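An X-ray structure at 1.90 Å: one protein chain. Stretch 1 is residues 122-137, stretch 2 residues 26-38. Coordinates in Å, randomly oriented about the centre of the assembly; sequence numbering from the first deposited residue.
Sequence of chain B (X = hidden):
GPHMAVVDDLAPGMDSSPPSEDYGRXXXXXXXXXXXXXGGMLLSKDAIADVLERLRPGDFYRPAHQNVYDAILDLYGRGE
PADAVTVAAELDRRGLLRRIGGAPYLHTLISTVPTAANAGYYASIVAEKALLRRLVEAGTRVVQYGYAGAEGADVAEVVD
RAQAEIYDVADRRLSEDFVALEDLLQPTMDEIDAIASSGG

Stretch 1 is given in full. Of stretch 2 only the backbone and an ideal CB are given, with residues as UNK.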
# COMPACT_ATOMS: atom_id res chain seq x y z
N TYR B 122 -26.83 -31.58 16.45
CA TYR B 122 -26.89 -30.21 15.98
C TYR B 122 -25.70 -29.83 15.11
O TYR B 122 -25.85 -29.06 14.16
CB TYR B 122 -27.11 -29.22 17.13
CG TYR B 122 -28.48 -29.34 17.77
CD1 TYR B 122 -28.64 -29.92 19.03
CD2 TYR B 122 -29.63 -28.91 17.10
CE1 TYR B 122 -29.90 -30.04 19.62
CE2 TYR B 122 -30.88 -29.03 17.67
CZ TYR B 122 -31.02 -29.60 18.93
OH TYR B 122 -32.28 -29.72 19.50
N ALA B 123 -24.52 -30.39 15.41
CA ALA B 123 -23.33 -30.18 14.59
C ALA B 123 -23.56 -30.71 13.17
O ALA B 123 -23.11 -30.09 12.22
CB ALA B 123 -22.11 -30.84 15.21
N SER B 124 -24.23 -31.85 13.05
CA SER B 124 -24.52 -32.42 11.73
C SER B 124 -25.40 -31.48 10.87
O SER B 124 -25.22 -31.41 9.65
CB SER B 124 -25.08 -33.84 11.84
OG SER B 124 -26.49 -33.87 12.02
N ILE B 125 -26.32 -30.75 11.51
CA ILE B 125 -27.14 -29.74 10.86
C ILE B 125 -26.26 -28.60 10.38
O ILE B 125 -26.33 -28.20 9.22
CB ILE B 125 -28.25 -29.17 11.80
CG1 ILE B 125 -29.31 -30.23 12.15
CG2 ILE B 125 -28.89 -27.92 11.18
CD1 ILE B 125 -30.17 -30.69 10.97
N VAL B 126 -25.42 -28.09 11.28
CA VAL B 126 -24.52 -26.98 10.96
C VAL B 126 -23.58 -27.35 9.80
O VAL B 126 -23.33 -26.53 8.94
CB VAL B 126 -23.72 -26.48 12.21
CG1 VAL B 126 -22.75 -25.39 11.82
CG2 VAL B 126 -24.68 -25.94 13.29
N ALA B 127 -23.08 -28.58 9.81
CA ALA B 127 -22.20 -29.11 8.76
C ALA B 127 -22.89 -29.21 7.39
O ALA B 127 -22.31 -28.85 6.37
CB ALA B 127 -21.64 -30.45 9.17
N GLU B 128 -24.12 -29.72 7.38
CA GLU B 128 -24.94 -29.79 6.18
C GLU B 128 -25.17 -28.41 5.57
O GLU B 128 -24.98 -28.22 4.37
CB GLU B 128 -26.27 -30.47 6.46
CG GLU B 128 -26.48 -31.72 5.65
CD GLU B 128 -27.89 -32.26 5.74
OE1 GLU B 128 -28.84 -31.44 5.80
OE2 GLU B 128 -28.04 -33.50 5.74
N LYS B 129 -25.55 -27.44 6.41
CA LYS B 129 -25.77 -26.07 5.98
C LYS B 129 -24.48 -25.42 5.48
O LYS B 129 -24.50 -24.64 4.50
CB LYS B 129 -26.43 -25.26 7.10
CG LYS B 129 -27.79 -25.81 7.54
CD LYS B 129 -28.88 -25.67 6.49
CE LYS B 129 -30.20 -26.28 6.97
NZ LYS B 129 -31.30 -26.08 5.97
N ALA B 130 -23.36 -25.74 6.14
CA ALA B 130 -22.07 -25.26 5.70
C ALA B 130 -21.73 -25.83 4.31
O ALA B 130 -21.32 -25.08 3.44
CB ALA B 130 -20.99 -25.58 6.70
N LEU B 131 -21.93 -27.14 4.13
CA LEU B 131 -21.72 -27.79 2.81
C LEU B 131 -22.47 -27.05 1.70
O LEU B 131 -21.87 -26.59 0.72
CB LEU B 131 -22.11 -29.27 2.83
CG LEU B 131 -21.65 -30.15 1.65
CD1 LEU B 131 -20.18 -29.87 1.30
CD2 LEU B 131 -21.83 -31.62 1.97
N LEU B 132 -23.78 -26.89 1.90
CA LEU B 132 -24.64 -26.16 0.98
C LEU B 132 -24.26 -24.70 0.72
O LEU B 132 -24.28 -24.25 -0.43
CB LEU B 132 -26.10 -26.28 1.43
CG LEU B 132 -26.68 -27.69 1.44
CD1 LEU B 132 -28.02 -27.69 2.17
CD2 LEU B 132 -26.83 -28.24 0.01
N ARG B 133 -23.89 -23.97 1.78
CA ARG B 133 -23.37 -22.61 1.63
C ARG B 133 -22.10 -22.53 0.81
O ARG B 133 -21.95 -21.63 -0.00
CB ARG B 133 -23.10 -21.92 2.98
CG ARG B 133 -23.95 -20.71 3.21
CD ARG B 133 -23.56 -19.83 4.42
NE ARG B 133 -22.50 -20.33 5.30
CZ ARG B 133 -22.62 -21.29 6.23
NH1 ARG B 133 -23.77 -21.94 6.42
NH2 ARG B 133 -21.56 -21.61 6.96
N ARG B 134 -21.17 -23.45 1.05
CA ARG B 134 -19.93 -23.49 0.28
C ARG B 134 -20.16 -23.80 -1.19
O ARG B 134 -19.41 -23.34 -2.06
CB ARG B 134 -18.92 -24.46 0.90
CG ARG B 134 -18.11 -23.78 1.99
CD ARG B 134 -17.29 -24.72 2.85
NE ARG B 134 -16.88 -24.03 4.08
CZ ARG B 134 -16.03 -24.51 4.98
NH1 ARG B 134 -15.48 -25.71 4.82
NH2 ARG B 134 -15.74 -23.79 6.06
N LEU B 135 -21.22 -24.56 -1.46
CA LEU B 135 -21.65 -24.87 -2.82
C LEU B 135 -22.20 -23.63 -3.52
O LEU B 135 -21.76 -23.29 -4.62
CB LEU B 135 -22.68 -25.99 -2.79
CG LEU B 135 -22.80 -26.95 -3.97
CD1 LEU B 135 -21.43 -27.42 -4.47
CD2 LEU B 135 -23.65 -28.11 -3.55
N VAL B 136 -23.13 -22.93 -2.87
CA VAL B 136 -23.59 -21.62 -3.33
C VAL B 136 -22.42 -20.66 -3.59
O VAL B 136 -22.32 -20.08 -4.68
CB VAL B 136 -24.60 -20.99 -2.33
CG1 VAL B 136 -24.85 -19.53 -2.66
CG2 VAL B 136 -25.89 -21.76 -2.35
N GLU B 137 -21.51 -20.53 -2.62
CA GLU B 137 -20.35 -19.64 -2.77
C GLU B 137 -19.39 -20.05 -3.89
O GLU B 137 -18.86 -19.19 -4.62
CB GLU B 137 -19.58 -19.50 -1.45
CG GLU B 137 -20.35 -18.74 -0.36
CD GLU B 137 -19.69 -18.81 1.01
OE1 GLU B 137 -18.67 -19.52 1.16
OE2 GLU B 137 -20.22 -18.17 1.95
N UNK B 26 -31.27 -15.53 1.37
CA UNK B 26 -30.21 -15.67 2.42
C UNK B 26 -29.52 -17.03 2.36
O UNK B 26 -30.16 -18.04 2.08
CB UNK B 26 -30.81 -15.48 3.81
N UNK B 27 -28.20 -17.05 2.62
CA UNK B 27 -27.39 -18.27 2.48
C UNK B 27 -27.90 -19.39 3.38
O UNK B 27 -28.45 -19.10 4.44
CB UNK B 27 -25.92 -17.97 2.80
N UNK B 28 -27.77 -20.67 2.95
CA UNK B 28 -28.15 -21.82 3.78
C UNK B 28 -27.55 -21.73 5.19
O UNK B 28 -26.34 -21.50 5.32
CB UNK B 28 -27.70 -23.12 3.11
N UNK B 29 -28.39 -21.86 6.22
CA UNK B 29 -27.96 -21.64 7.61
C UNK B 29 -28.95 -22.23 8.60
O UNK B 29 -30.11 -22.47 8.27
CB UNK B 29 -27.79 -20.15 7.89
N UNK B 30 -28.51 -22.46 9.84
CA UNK B 30 -29.43 -22.77 10.93
C UNK B 30 -28.86 -22.14 12.20
O UNK B 30 -28.00 -22.74 12.85
CB UNK B 30 -29.62 -24.28 11.09
N UNK B 31 -29.30 -20.92 12.50
CA UNK B 31 -28.81 -20.19 13.67
C UNK B 31 -29.15 -20.89 14.98
O UNK B 31 -28.34 -20.89 15.89
CB UNK B 31 -29.39 -18.77 13.68
N UNK B 32 -30.35 -21.47 15.07
CA UNK B 32 -30.76 -22.19 16.25
C UNK B 32 -29.81 -23.36 16.50
O UNK B 32 -29.37 -23.57 17.63
CB UNK B 32 -32.20 -22.68 16.11
N UNK B 33 -29.50 -24.13 15.45
CA UNK B 33 -28.58 -25.27 15.60
C UNK B 33 -27.15 -24.82 15.97
O UNK B 33 -26.47 -25.49 16.76
CB UNK B 33 -28.55 -26.08 14.30
N UNK B 34 -26.71 -23.68 15.44
CA UNK B 34 -25.41 -23.11 15.85
C UNK B 34 -25.36 -22.80 17.35
O UNK B 34 -24.35 -23.05 18.01
CB UNK B 34 -25.12 -21.83 15.06
N UNK B 35 -26.43 -22.20 17.86
CA UNK B 35 -26.54 -21.86 19.29
C UNK B 35 -26.47 -23.10 20.16
O UNK B 35 -25.71 -23.14 21.11
CB UNK B 35 -27.85 -21.11 19.57
N UNK B 36 -27.24 -24.12 19.80
CA UNK B 36 -27.29 -25.40 20.51
C UNK B 36 -25.93 -26.13 20.54
O UNK B 36 -25.54 -26.71 21.57
CB UNK B 36 -28.34 -26.30 19.86
N UNK B 37 -25.22 -26.11 19.40
CA UNK B 37 -23.85 -26.64 19.33
C UNK B 37 -22.92 -25.96 20.32
O UNK B 37 -22.18 -26.63 21.07
CB UNK B 37 -23.29 -26.48 17.91
N UNK B 38 -22.94 -24.63 20.33
CA UNK B 38 -22.06 -23.86 21.19
C UNK B 38 -22.41 -24.05 22.68
O UNK B 38 -21.53 -24.15 23.50
CB UNK B 38 -22.13 -22.38 20.81

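Position 26 has nothing of stretch 1 within reach of its CB, so many side chains would do; it is Gln26, which makes no contact here.

At 27 the backbone angles, -59/148, are extended and suit proline, and the ideal CB lies 3.4 Å from Arg133 CG, which favours something compact. Pro27 fits, its CB packing 3.5 Å from Arg133 CD.

Position 28 points at the helix between Lys129, Leu132 and Arg133, its ideal CB 3.9 Å from Leu132 CB. With phi at -50°, proline is again allowed, though a modest aliphatic residue would also suit this apolar surface. Pro28 has the largest covered area of either stretch: its CB lies 3.9 Å from Leu132 CB and its CD 4.3 Å from Val136 CG2. Available whatever the side chain, Pro28 O accepts a hydrogen bond from Arg133 NH1 at 2.8 Å, near the plane of the guanidinium.

At 29 CA-to-CB points away and phi/psi are extended, so a polar residue is reasonable. Gln29 turns back on its own stretch, NE2 donating to Pro27 O at 3.0 Å. A water accepts from both Gln29 N and Lys129 NZ, at 3.3 and 3.2 Å, bridging the stretches.

Position 30 precedes a helix whose first amide groups need acceptors; CA-to-CB points toward stretch 1, the ideal CB 3.7 Å from Ile125 CG2, which favours a short side chain. Asp, Asn, Ser or Thr would serve. Asp30 caps the helix: Asp30 OD1 accepts from the backbone N of position 33 at 2.9 Å, while OD2 lies 3.6 Å from Ile125 CG2.

Positions 31 and 32 begin the helix without touching stretch 1, and constrain little: Leu31 and Ala32.

At 33 the CB faces a crowded spot, 3.6 Å from Ile125 CG2 and 4.0 Å from Tyr122 O, so a small residue is expected. Ala33 CB packs 3.7 Å from Ile125 CG2 and 4.1 Å from Val126 CG2.

At 34 CA-to-CB points away, but a longer chain can run past Val126; Glu34 CG lies 3.9 Å from Val126 CG2, while its carboxylate is hydrogen-bonded elsewhere in the structure.

Position 35 points sideways, free of stretch 1; Gln35 needs no partner there.

At 36 the CB meets the tyrosine ring, 3.7 Å from Tyr122 CG, which favours a small residue such as Ala or Ser. Ser36 CB sits over one ring face, 3.8 Å from the Tyr122 ring centroid, in a CH-pi contact.

Position 37 leaves room among Tyr122, Ala123 and Val126 for a branched aliphatic. Val37 places CG2 3.7 Å from Tyr122 CB and 4.1 Å from Val126 CG2.

Position 38 is out of reach, so stretch 1 sets no preference; it is Leu38.

Stretch 2 (26-38) QPPQDLAAEQSVL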
# COMPACT_ATOMS: atom_id res chain seq x y z
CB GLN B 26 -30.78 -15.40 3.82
CG GLN B 26 -31.32 -13.99 4.02
CD GLN B 26 -30.23 -12.98 4.31
OE1 GLN B 26 -29.64 -12.39 3.40
NE2 GLN B 26 -29.93 -12.80 5.59
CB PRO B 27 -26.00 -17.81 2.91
CG PRO B 27 -26.00 -16.33 2.69
CD PRO B 27 -27.37 -15.91 3.05
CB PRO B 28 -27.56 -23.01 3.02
CG PRO B 28 -27.56 -22.55 1.56
CD PRO B 28 -27.28 -21.08 1.62
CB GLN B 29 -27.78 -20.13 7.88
CG GLN B 29 -29.10 -19.33 7.81
CD GLN B 29 -28.91 -17.83 7.91
OE1 GLN B 29 -29.06 -17.25 8.98
NE2 GLN B 29 -28.59 -17.20 6.79
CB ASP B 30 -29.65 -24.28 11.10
CG ASP B 30 -30.84 -24.62 12.02
OD1 ASP B 30 -31.08 -23.90 13.01
OD2 ASP B 30 -31.54 -25.62 11.76
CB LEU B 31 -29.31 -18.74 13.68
CG LEU B 31 -28.43 -17.56 13.22
CD1 LEU B 31 -27.51 -17.14 14.32
CD2 LEU B 31 -27.60 -17.86 11.97
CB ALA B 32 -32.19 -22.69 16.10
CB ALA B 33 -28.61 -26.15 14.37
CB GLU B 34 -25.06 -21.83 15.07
CG GLU B 34 -24.77 -22.08 13.57
CD GLU B 34 -24.29 -20.87 12.78
OE1 GLU B 34 -23.96 -19.80 13.34
OE2 GLU B 34 -24.20 -21.03 11.53
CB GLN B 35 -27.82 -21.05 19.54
CG GLN B 35 -27.78 -19.63 18.99
CD GLN B 35 -29.14 -18.95 18.97
OE1 GLN B 35 -30.19 -19.60 19.05
NE2 GLN B 35 -29.13 -17.65 18.84
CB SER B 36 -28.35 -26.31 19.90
OG SER B 36 -29.66 -25.77 20.07
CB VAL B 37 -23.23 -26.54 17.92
CG1 VAL B 37 -21.72 -26.83 17.99
CG2 VAL B 37 -23.85 -27.52 17.01
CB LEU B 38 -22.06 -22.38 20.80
CG LEU B 38 -21.44 -22.05 19.43
CD1 LEU B 38 -21.64 -20.58 19.12
CD2 LEU B 38 -19.95 -22.43 19.37
O HOH W 1 -31.36 -22.92 5.27
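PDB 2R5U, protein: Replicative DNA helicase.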